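Local coordinates for thermospermine synthase ACAULIS protein (PDB 6BQ4) that probably makes thermospermine by transferring an aminopropyl group from decarboxylated S-adenosylmethionine to spermidine, at residues 106-111 against 180-185; 129-134 against 158-163; 243-248 against 260-265. All coordinates share one frame; numbering follows the deposited sequence.

Interaction 1. Residues 106-111 against 180-185. With ADN (adenosine), chain C.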
loop_
_atom_site.group_PDB
_atom_site.type_symbol
_atom_site.label_atom_id
_atom_site.label_comp_id
_atom_site.label_asym_id
_atom_site.label_seq_id
_atom_site.Cartn_x
_atom_site.Cartn_y
_atom_site.Cartn_z
ATOM N N PHE A 106 -41.188 -0.382 12.230
ATOM C CA PHE A 106 -40.214 -0.161 13.253
ATOM C C PHE A 106 -38.843 -0.598 12.731
ATOM O O PHE A 106 -38.696 -1.758 12.255
ATOM C CB PHE A 106 -40.597 -1.009 14.465
ATOM C CG PHE A 106 -39.730 -0.788 15.681
ATOM C CD1 PHE A 106 -38.536 -1.487 15.857
ATOM C CD2 PHE A 106 -40.153 0.049 16.711
ATOM C CE1 PHE A 106 -37.770 -1.323 16.999
ATOM C CE2 PHE A 106 -39.401 0.215 17.878
ATOM C CZ PHE A 106 -38.214 -0.479 18.033
ATOM N N ILE A 107 -37.850 0.282 12.880
ATOM C CA ILE A 107 -36.468 -0.003 12.464
ATOM C C ILE A 107 -35.668 -0.292 13.705
ATOM O O ILE A 107 -35.527 0.572 14.550
ATOM C CB ILE A 107 -35.771 1.157 11.734
ATOM C CG1 ILE A 107 -36.601 1.655 10.584
ATOM C CG2 ILE A 107 -34.425 0.678 11.167
ATOM C CD1 ILE A 107 -36.032 2.906 9.943
ATOM N N MET A 108 -35.070 -1.475 13.774
ATOM C CA MET A 108 -34.029 -1.746 14.763
ATOM C C MET A 108 -32.664 -1.265 14.215
ATOM O O MET A 108 -32.062 -1.870 13.277
ATOM C CB MET A 108 -33.946 -3.246 15.090
ATOM C CG MET A 108 -35.275 -3.903 15.446
ATOM S SD MET A 108 -35.042 -5.596 16.033
ATOM C CE MET A 108 -34.344 -6.425 14.646
ATOM N N GLY A 109 -32.149 -0.178 14.805
ATOM C CA GLY A 109 -30.892 0.379 14.399
ATOM C C GLY A 109 -31.248 1.490 13.418
ATOM O O GLY A 109 -32.203 2.282 13.639
ATOM N N GLY A 110 -30.480 1.569 12.341
ATOM C CA GLY A 110 -30.825 2.510 11.279
ATOM C C GLY A 110 -30.496 3.959 11.518
ATOM O O GLY A 110 -31.032 4.821 10.816
ATOM N N GLY A 111 -29.593 4.241 12.467
ATOM C CA GLY A 111 -29.159 5.625 12.759
ATOM C C GLY A 111 -28.594 6.395 11.571
ATOM O O GLY A 111 -28.649 7.632 11.511
ATOM N N GLY A 180 -34.719 -5.106 10.652
ATOM C CA GLY A 180 -33.390 -5.200 11.269
ATOM C C GLY A 180 -32.256 -4.559 10.441
ATOM O O GLY A 180 -31.846 -5.112 9.406
ATOM N N ASP A 181 -31.751 -3.405 10.909
ATOM C CA ASP A 181 -30.635 -2.680 10.280
ATOM C C ASP A 181 -29.489 -2.609 11.283
ATOM O O ASP A 181 -28.895 -1.578 11.511
ATOM C CB ASP A 181 -31.132 -1.314 9.830
ATOM C CG ASP A 181 -30.231 -0.619 8.838
ATOM O OD1 ASP A 181 -29.304 -1.284 8.282
ATOM O OD2 ASP A 181 -30.487 0.606 8.576
ATOM N N LEU A 182 -29.178 -3.748 11.872
ATOM C CA LEU A 182 -28.133 -3.858 12.873
ATOM C C LEU A 182 -26.808 -4.404 12.323
ATOM O O LEU A 182 -26.723 -4.848 11.167
ATOM C CB LEU A 182 -28.606 -4.773 14.007
ATOM C CG LEU A 182 -29.891 -4.350 14.721
ATOM C CD1 LEU A 182 -30.448 -5.504 15.560
ATOM C CD2 LEU A 182 -29.738 -3.102 15.589
ATOM N N ALA A 183 -25.782 -4.395 13.185
ATOM C CA ALA A 183 -24.537 -5.081 12.904
ATOM C C ALA A 183 -24.741 -6.609 12.891
ATOM O O ALA A 183 -25.748 -7.092 13.324
ATOM C CB ALA A 183 -23.448 -4.685 13.895
ATOM N N ASP A 184 -23.751 -7.340 12.423
ATOM C CA ASP A 184 -23.775 -8.779 12.388
ATOM C C ASP A 184 -23.766 -9.351 13.812
ATOM O O ASP A 184 -23.199 -8.744 14.709
ATOM C CB ASP A 184 -22.547 -9.320 11.653
ATOM C CG ASP A 184 -22.657 -9.200 10.125
ATOM O OD1 ASP A 184 -23.649 -8.606 9.619
ATOM O OD2 ASP A 184 -21.755 -9.699 9.438
ATOM N N PRO A 185 -24.395 -10.517 14.007
ATOM C CA PRO A 185 -24.341 -11.206 15.288
ATOM C C PRO A 185 -23.033 -11.954 15.533
ATOM O O PRO A 185 -22.839 -13.051 15.038
ATOM C CB PRO A 185 -25.500 -12.174 15.198
ATOM C CG PRO A 185 -25.615 -12.505 13.782
ATOM C CD PRO A 185 -25.369 -11.169 13.110
HETATM O "O5'" ADN C . -24.659 -1.031 13.713
HETATM C "C5'" ADN C . -25.686 -0.476 12.940
HETATM C "C4'" ADN C . -26.534 0.386 13.835
HETATM O "O4'" ADN C . -27.129 -0.383 14.846
HETATM C "C3'" ADN C . -25.699 1.410 14.543
HETATM O "O3'" ADN C . -26.255 2.657 14.213
HETATM C "C2'" ADN C . -25.866 1.061 15.996
HETATM O "O2'" ADN C . -25.924 2.208 16.782
HETATM C "C1'" ADN C . -27.180 0.352 16.022
HETATM N N9 ADN C . -27.336 -0.593 17.126
HETATM C C8 ADN C . -26.449 -1.415 17.641
HETATM N N7 ADN C . -26.960 -2.133 18.636
HETATM C C5 ADN C . -28.218 -1.775 18.744
HETATM C C6 ADN C . -29.352 -2.109 19.587
HETATM N N6 ADN C . -29.230 -3.036 20.525
HETATM N N1 ADN C . -30.503 -1.476 19.389
HETATM C C2 ADN C . -30.646 -0.558 18.459
HETATM N N3 ADN C . -29.665 -0.202 17.654
HETATM C C4 ADN C . -28.459 -0.757 17.753
HETATM O O HOH W 1 -28.065 0.805 10.578
#
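Met108 and Leu182 lean across each other where two neighbouring parallel strands of the Rossmann-like core, 104-107 and 175-181, run out into loops at the nucleoside pocket. The thioether of Met108 is bent at its last torsion (chi3 -63°), which folds CE back over Gly180, 3.7 Å from Gly180 CA; on its other contact CE meets Leu182 CD1 at 4.1 Å. The second methyl of Leu182 belongs to the ligand: CD2 stands almost straight above C4 of the adenine at 3.4 Å and covers that ring face. Beneath these side chains the strands are joined by one backbone bond, Asp181 N to Met108 O, 2.8 Å long, with the donor nitrogen in the carbonyl plane.

Asp181, the predicted proton acceptor, lies alongside Ile107, both side chains pointing the same way. Its CG is anti to the backbone N (chi1 -164°), and the carboxylate is carried toward the glycine-rich turn, where OD2 comes within 3.3 Å of Gly110 CA. The carboxylate is held from outside the two segments, OD1 by the hydroxyl of Tyr87 and OD2 by Thr115 OG1, so its rotation is fixed from two sides. A water donates to Asp181 O at 2.7 Å and accepts a weak bond from Gly110 N, bridging the turn to the strand end. No other subunit touches this buried contact. Gly109 lines the pocket with backbone alone, its CA 3.5 Å from N3 of the adenosine.

Interaction 2. Residues 129-134 against 158-163. With ADN (adenosine), chain C.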
loop_
_atom_site.group_PDB
_atom_site.type_symbol
_atom_site.label_atom_id
_atom_site.label_comp_id
_atom_site.label_asym_id
_atom_site.label_seq_id
_atom_site.Cartn_x
_atom_site.Cartn_y
_atom_site.Cartn_z
ATOM N N VAL A 129 -40.831 4.341 13.108
ATOM C CA VAL A 129 -39.985 4.464 14.287
ATOM C C VAL A 129 -38.581 3.966 13.985
ATOM O O VAL A 129 -38.445 2.833 13.510
ATOM C CB VAL A 129 -40.531 3.632 15.448
ATOM C CG1 VAL A 129 -39.637 3.732 16.688
ATOM C CG2 VAL A 129 -41.957 4.083 15.773
ATOM N N MET A 130 -37.558 4.809 14.208
ATOM C CA MET A 130 -36.129 4.414 14.143
ATOM C C MET A 130 -35.620 4.301 15.560
ATOM O O MET A 130 -35.521 5.331 16.288
ATOM C CB MET A 130 -35.288 5.453 13.402
ATOM C CG MET A 130 -33.749 5.271 13.379
ATOM S SD MET A 130 -32.948 6.875 13.062
ATOM C CE MET A 130 -33.748 7.296 11.530
ATOM N N CYS A 131 -35.308 3.081 15.960
ATOM C CA CYS A 131 -34.818 2.824 17.323
ATOM C C CYS A 131 -33.370 2.414 17.343
ATOM O O CYS A 131 -33.064 1.220 17.159
ATOM C CB CYS A 131 -35.641 1.757 18.016
ATOM S SG CYS A 131 -35.094 1.441 19.716
ATOM N N ASP A 132 -32.483 3.407 17.492
ATOM C CA ASP A 132 -31.009 3.210 17.481
ATOM C C ASP A 132 -30.464 3.507 18.863
ATOM O O ASP A 132 -30.814 4.521 19.460
ATOM C CB ASP A 132 -30.331 4.134 16.458
ATOM C CG ASP A 132 -28.965 3.605 16.009
ATOM O OD1 ASP A 132 -28.043 3.556 16.859
ATOM O OD2 ASP A 132 -28.833 3.215 14.823
ATOM N N ILE A 133 -29.590 2.646 19.338
ATOM C CA ILE A 133 -29.022 2.755 20.663
ATOM C C ILE A 133 -28.012 3.909 20.835
ATOM O O ILE A 133 -27.686 4.311 21.972
ATOM C CB ILE A 133 -28.361 1.418 21.048
ATOM C CG1 ILE A 133 -28.150 1.332 22.554
ATOM C CG2 ILE A 133 -27.063 1.180 20.286
ATOM C CD1 ILE A 133 -27.414 0.074 22.973
ATOM N N ASP A 134 -27.509 4.446 19.718
ATOM C CA ASP A 134 -26.458 5.459 19.759
ATOM C C ASP A 134 -26.880 6.824 19.234
ATOM O O ASP A 134 -26.862 7.095 18.018
ATOM C CB ASP A 134 -25.272 4.904 18.965
ATOM C CG ASP A 134 -23.988 5.720 19.139
ATOM O OD1 ASP A 134 -24.075 6.903 19.602
ATOM O OD2 ASP A 134 -22.915 5.175 18.808
ATOM N N GLU A 158 -40.396 8.938 13.877
ATOM C CA GLU A 158 -40.089 9.136 15.272
ATOM C C GLU A 158 -38.725 8.487 15.509
ATOM O O GLU A 158 -38.524 7.308 15.181
ATOM C CB GLU A 158 -41.173 8.488 16.133
ATOM C CG GLU A 158 -40.916 8.535 17.637
ATOM C CD GLU A 158 -42.054 7.906 18.456
ATOM O OE1 GLU A 158 -43.153 7.619 17.875
ATOM O OE2 GLU A 158 -41.839 7.674 19.677
ATOM N N VAL A 159 -37.791 9.261 16.062
ATOM C CA VAL A 159 -36.498 8.724 16.484
ATOM C C VAL A 159 -36.551 8.368 17.952
ATOM O O VAL A 159 -36.889 9.192 18.768
ATOM C CB VAL A 159 -35.353 9.706 16.257
ATOM C CG1 VAL A 159 -34.021 9.103 16.726
ATOM C CG2 VAL A 159 -35.315 10.110 14.784
ATOM N N VAL A 160 -36.216 7.152 18.269
ATOM C CA VAL A 160 -36.118 6.705 19.651
ATOM C C VAL A 160 -34.683 6.244 19.887
ATOM O O VAL A 160 -34.118 5.475 19.047
ATOM C CB VAL A 160 -37.064 5.511 19.896
ATOM C CG1 VAL A 160 -36.733 4.813 21.219
ATOM C CG2 VAL A 160 -38.516 5.963 19.858
ATOM N N ILE A 161 -34.102 6.679 21.024
ATOM C CA ILE A 161 -32.731 6.283 21.414
ATOM C C ILE A 161 -32.834 5.228 22.510
ATOM O O ILE A 161 -33.095 5.544 23.674
ATOM C CB ILE A 161 -31.854 7.478 21.900
ATOM C CG1 ILE A 161 -31.720 8.534 20.800
ATOM C CG2 ILE A 161 -30.482 6.992 22.376
ATOM C CD1 ILE A 161 -31.142 7.986 19.500
ATOM N N ASN A 162 -32.636 3.972 22.133
ATOM C CA ASN A 162 -32.723 2.881 23.087
ATOM C C ASN A 162 -32.260 1.609 22.398
ATOM O O ASN A 162 -32.207 1.536 21.157
ATOM C CB ASN A 162 -34.170 2.750 23.611
ATOM C CG ASN A 162 -34.296 1.819 24.823
ATOM O OD1 ASN A 162 -33.318 1.412 25.428
ATOM N ND2 ASN A 162 -35.516 1.443 25.124
ATOM N N ASP A 163 -31.828 0.649 23.192
ATOM C CA ASP A 163 -31.665 -0.704 22.723
ATOM C C ASP A 163 -33.040 -1.178 22.171
ATOM O O ASP A 163 -34.073 -1.063 22.850
ATOM C CB ASP A 163 -31.183 -1.583 23.867
ATOM C CG ASP A 163 -31.331 -3.054 23.590
ATOM O OD1 ASP A 163 -31.304 -3.462 22.418
ATOM O OD2 ASP A 163 -31.482 -3.816 24.550
HETATM O "O5'" ADN C . -24.659 -1.031 13.713
HETATM C "C5'" ADN C . -25.686 -0.476 12.940
HETATM C "C4'" ADN C . -26.534 0.386 13.835
HETATM O "O4'" ADN C . -27.129 -0.383 14.846
HETATM C "C3'" ADN C . -25.699 1.410 14.543
HETATM O "O3'" ADN C . -26.255 2.657 14.213
HETATM C "C2'" ADN C . -25.866 1.061 15.996
HETATM O "O2'" ADN C . -25.924 2.208 16.782
HETATM C "C1'" ADN C . -27.180 0.352 16.022
HETATM N N9 ADN C . -27.336 -0.593 17.126
HETATM C C8 ADN C . -26.449 -1.415 17.641
HETATM N N7 ADN C . -26.960 -2.133 18.636
HETATM C C5 ADN C . -28.218 -1.775 18.744
HETATM C C6 ADN C . -29.352 -2.109 19.587
HETATM N N6 ADN C . -29.230 -3.036 20.525
HETATM N N1 ADN C . -30.503 -1.476 19.389
HETATM C C2 ADN C . -30.646 -0.558 18.459
HETATM N N3 ADN C . -29.665 -0.202 17.654
HETATM C C4 ADN C . -28.459 -0.757 17.753
#
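Ile133 lies over one flat face of the adenine while Asp163 meets the rim of the same ring, and the two residues touch where Ile133 CG1 sits 3.8 Å from Asp163 N. The covering group is the Ile133 methyl CG2, almost perpendicular above C4 of the adenine at 3.5 Å; the opposite face belongs to Leu182. Around the rim, Asp163 OD1 takes the amino N6 of the adenosine in a nearly straight bond of 2.8 Å (168° at the hydrogen), close to the ring plane. Cys131 O approaches adenine C2, also near that plane. OD1 of Asp163 accepts from Lys165 N as well, as N-cap of helix 164-170, so the oxygen that reads the amino group is gripped twice.

The ribose is held like a fork by Asp132: O2' of the adenosine donates to OD1 at 2.5 Å and O3' donates to OD2 at 2.7 Å. OD1 also accepts from Asp134 N through its anti lone pair, an Asx turn, and OD2 from Gly111 N, which leaves the carboxylate little freedom to rotate. An acidic residue at the end of the second core strand holding both ribose hydroxyls is a familiar feature of Rossmann-like AdoMet-binding folds. Strands 127-132 and 157-161 run parallel here, the latter outermost in the chain's mixed sheet, and Val160 N donates to Met130 O at 2.8 Å with 175° at the hydrogen. On the face of Val129 and Cys131, Val160 spreads its methyls, CG2 to Val129 CG1 and CG1 to Cys131 SG. With SG anti to its own backbone N (chi1 -178°), Cys131 places its sulfur 3.2 Å from Asn162 O.

Interaction 3. Residues 243-248 against 260-265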
loop_
_atom_site.group_PDB
_atom_site.type_symbol
_atom_site.label_atom_id
_atom_site.label_comp_id
_atom_site.label_asym_id
_atom_site.label_seq_id
_atom_site.Cartn_x
_atom_site.Cartn_y
_atom_site.Cartn_z
ATOM N N TYR A 243 -42.854 -18.865 6.887
ATOM C CA TYR A 243 -42.315 -18.493 5.557
ATOM C C TYR A 243 -41.070 -17.642 5.704
ATOM O O TYR A 243 -41.132 -16.557 6.304
ATOM C CB TYR A 243 -43.394 -17.792 4.689
ATOM C CG TYR A 243 -44.638 -18.649 4.572
ATOM C CD1 TYR A 243 -44.647 -19.765 3.743
ATOM C CD2 TYR A 243 -45.782 -18.399 5.374
ATOM C CE1 TYR A 243 -45.764 -20.582 3.651
ATOM C CE2 TYR A 243 -46.908 -19.199 5.282
ATOM C CZ TYR A 243 -46.879 -20.302 4.415
ATOM O OH TYR A 243 -47.940 -21.145 4.275
ATOM N N VAL A 244 -39.953 -18.133 5.139
ATOM C CA VAL A 244 -38.666 -17.458 5.223
ATOM C C VAL A 244 -38.019 -17.404 3.849
ATOM O O VAL A 244 -37.670 -18.429 3.297
ATOM C CB VAL A 244 -37.728 -18.153 6.231
ATOM C CG1 VAL A 244 -36.436 -17.383 6.313
ATOM C CG2 VAL A 244 -38.414 -18.311 7.624
ATOM N N VAL A 245 -37.806 -16.192 3.344
ATOM C CA VAL A 245 -37.174 -16.023 2.027
ATOM C C VAL A 245 -35.853 -15.283 2.163
ATOM O O VAL A 245 -35.846 -14.054 2.439
ATOM C CB VAL A 245 -38.128 -15.263 1.093
ATOM C CG1 VAL A 245 -37.477 -14.865 -0.230
ATOM C CG2 VAL A 245 -39.358 -16.129 0.858
ATOM N N PRO A 246 -34.729 -15.986 1.956
ATOM C CA PRO A 246 -33.414 -15.320 1.922
ATOM C C PRO A 246 -33.077 -14.781 0.544
ATOM O O PRO A 246 -33.532 -15.351 -0.463
ATOM C CB PRO A 246 -32.480 -16.424 2.290
ATOM C CG PRO A 246 -33.125 -17.647 1.695
ATOM C CD PRO A 246 -34.597 -17.457 1.816
ATOM N N TYR A 247 -32.320 -13.690 0.499
ATOM C CA TYR A 247 -31.923 -13.083 -0.795
ATOM C C TYR A 247 -30.632 -12.269 -0.650
ATOM O O TYR A 247 -30.173 -12.001 0.476
ATOM C CB TYR A 247 -33.111 -12.302 -1.393
ATOM C CG TYR A 247 -33.550 -11.129 -0.609
ATOM C CD1 TYR A 247 -34.234 -11.289 0.568
ATOM C CD2 TYR A 247 -33.289 -9.865 -1.040
ATOM C CE1 TYR A 247 -34.684 -10.214 1.315
ATOM C CE2 TYR A 247 -33.707 -8.773 -0.285
ATOM C CZ TYR A 247 -34.402 -8.958 0.897
ATOM O OH TYR A 247 -34.828 -7.871 1.667
ATOM N N SER A 248 -29.985 -11.934 -1.773
ATOM C CA SER A 248 -28.661 -11.378 -1.723
ATOM C C SER A 248 -28.372 -10.508 -2.947
ATOM O O SER A 248 -29.043 -10.622 -3.970
ATOM C CB SER A 248 -27.669 -12.541 -1.556
ATOM O OG SER A 248 -27.583 -13.311 -2.733
ATOM N N TRP A 260 -29.979 -10.543 3.005
ATOM C CA TRP A 260 -31.122 -10.173 3.808
ATOM C C TRP A 260 -32.066 -11.377 3.878
ATOM O O TRP A 260 -31.966 -12.357 3.073
ATOM C CB TRP A 260 -31.817 -8.964 3.189
ATOM C CG TRP A 260 -30.929 -7.845 2.954
ATOM C CD1 TRP A 260 -30.677 -6.830 3.783
ATOM C CD2 TRP A 260 -30.162 -7.604 1.776
ATOM N NE1 TRP A 260 -29.759 -5.969 3.236
ATOM C CE2 TRP A 260 -29.435 -6.411 1.992
ATOM C CE3 TRP A 260 -29.986 -8.293 0.578
ATOM C CZ2 TRP A 260 -28.554 -5.906 1.064
ATOM C CZ3 TRP A 260 -29.130 -7.781 -0.362
ATOM C CH2 TRP A 260 -28.448 -6.584 -0.137
ATOM N N VAL A 261 -32.958 -11.353 4.861
ATOM C CA VAL A 261 -33.933 -12.425 5.030
ATOM C C VAL A 261 -35.284 -11.845 5.426
ATOM O O VAL A 261 -35.368 -11.068 6.406
ATOM C CB VAL A 261 -33.505 -13.419 6.151
ATOM C CG1 VAL A 261 -34.480 -14.564 6.272
ATOM C CG2 VAL A 261 -32.132 -13.978 5.867
ATOM N N LEU A 262 -36.295 -12.228 4.641
ATOM C CA LEU A 262 -37.686 -11.945 4.889
ATOM C C LEU A 262 -38.280 -13.080 5.717
ATOM O O LEU A 262 -38.052 -14.246 5.438
ATOM C CB LEU A 262 -38.484 -11.849 3.580
ATOM C CG LEU A 262 -38.171 -10.735 2.581
ATOM C CD1 LEU A 262 -38.973 -10.985 1.326
ATOM C CD2 LEU A 262 -38.442 -9.310 3.131
ATOM N N ALA A 263 -39.105 -12.725 6.689
ATOM C CA ALA A 263 -39.843 -13.740 7.434
ATOM C C ALA A 263 -41.259 -13.256 7.794
ATOM O O ALA A 263 -41.511 -12.027 8.089
ATOM C CB ALA A 263 -39.057 -14.237 8.657
ATOM N N SER A 264 -42.173 -14.230 7.753
ATOM C CA SER A 264 -43.615 -13.972 7.945
ATOM C C SER A 264 -44.354 -15.266 8.241
ATOM O O SER A 264 -43.872 -16.351 7.899
ATOM C CB SER A 264 -44.173 -13.306 6.650
ATOM O OG SER A 264 -45.507 -12.833 6.753
ATOM N N ASP A 265 -45.546 -15.166 8.847
ATOM C CA ASP A 265 -46.433 -16.336 8.899
ATOM C C ASP A 265 -47.460 -16.350 7.798
ATOM O O ASP A 265 -48.220 -17.275 7.724
ATOM C CB ASP A 265 -47.111 -16.431 10.251
ATOM C CG ASP A 265 -46.165 -16.825 11.327
ATOM O OD1 ASP A 265 -45.224 -17.613 11.068
ATOM O OD2 ASP A 265 -46.378 -16.384 12.437
#
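Tyr247 CG sits between its own backbone N and carbonyl carbon (chi1 65°), a torsion that folds the phenol across the neighbouring strand and over Trp260 CB; Trp260 CG is anti to the carbonyl carbon (chi1 -54°), which swings the indole toward Ser248. Trp260 CB makes a CH-pi contact over the face of the Tyr247 ring, 3.9 Å from the centroid. The indole itself meets the phenol obliquely, and the two side chains cross at about a right angle. On a diagonal, Tyr247 CE1 reaches Leu262 CG at 3.7 Å. The hydroxyl end is held by Cys90 O of helix 84-98, the helix that also packs on Trp260 and Leu262.

These residues belong to the antiparallel hairpin of strands 243-251 and 256-264, which ends the mixed sheet beyond strand 212-220. The hydrogen-bonded pairs Tyr243 with Ser264, Val245 with Leu262 and Tyr247 with Trp260 each exchange two backbone bonds. Pro246 falls opposite Val261 in a non-hydrogen-bonded pair, so the N-H it lacks costs the ladder nothing. The face of Val244, Pro246, Val261 and Ala263 turns to helix 230-238. There Val244 and Val261 slant across each other in a tight diagonal contact, Val244 CG1 only 3.4 Å from Val261 CG1. At the open end of the hairpin, away from its turn, Asp265 O approaches the edge of the Tyr243 ring, 3.4 Å from CE2, and the carboxylate of Asp265 forms a salt bridge with Lys205. Nearer the turn, Trp260 CZ3 brings the rim of the indole to 3.8 Å from Ser248 C.

Overall arrangement
All three contacts lie on one mixed sheet. Interactions 1 and 2 have centres about 10 Å apart on neighbouring strands, probably joined by a backbone bond from Ile107 N to Val129 O (2.7 Å), and 2 is nested inside the loop closed by 1. Together they sandwich the adenine between Leu182 and Ile133, and interaction 2 holds the ribose; Gln57, Ala164, Pro190 and Cys191 complete the site. Interaction 3 touches neither, its centre lying about 16 Å from that of interaction 1 and about 24 Å from that of interaction 2. Its Trp260 comes nearest the site, the side chain about 7 Å from that of Asp181, with Tyr87 contacting both, and about 12 Å from the adenosine.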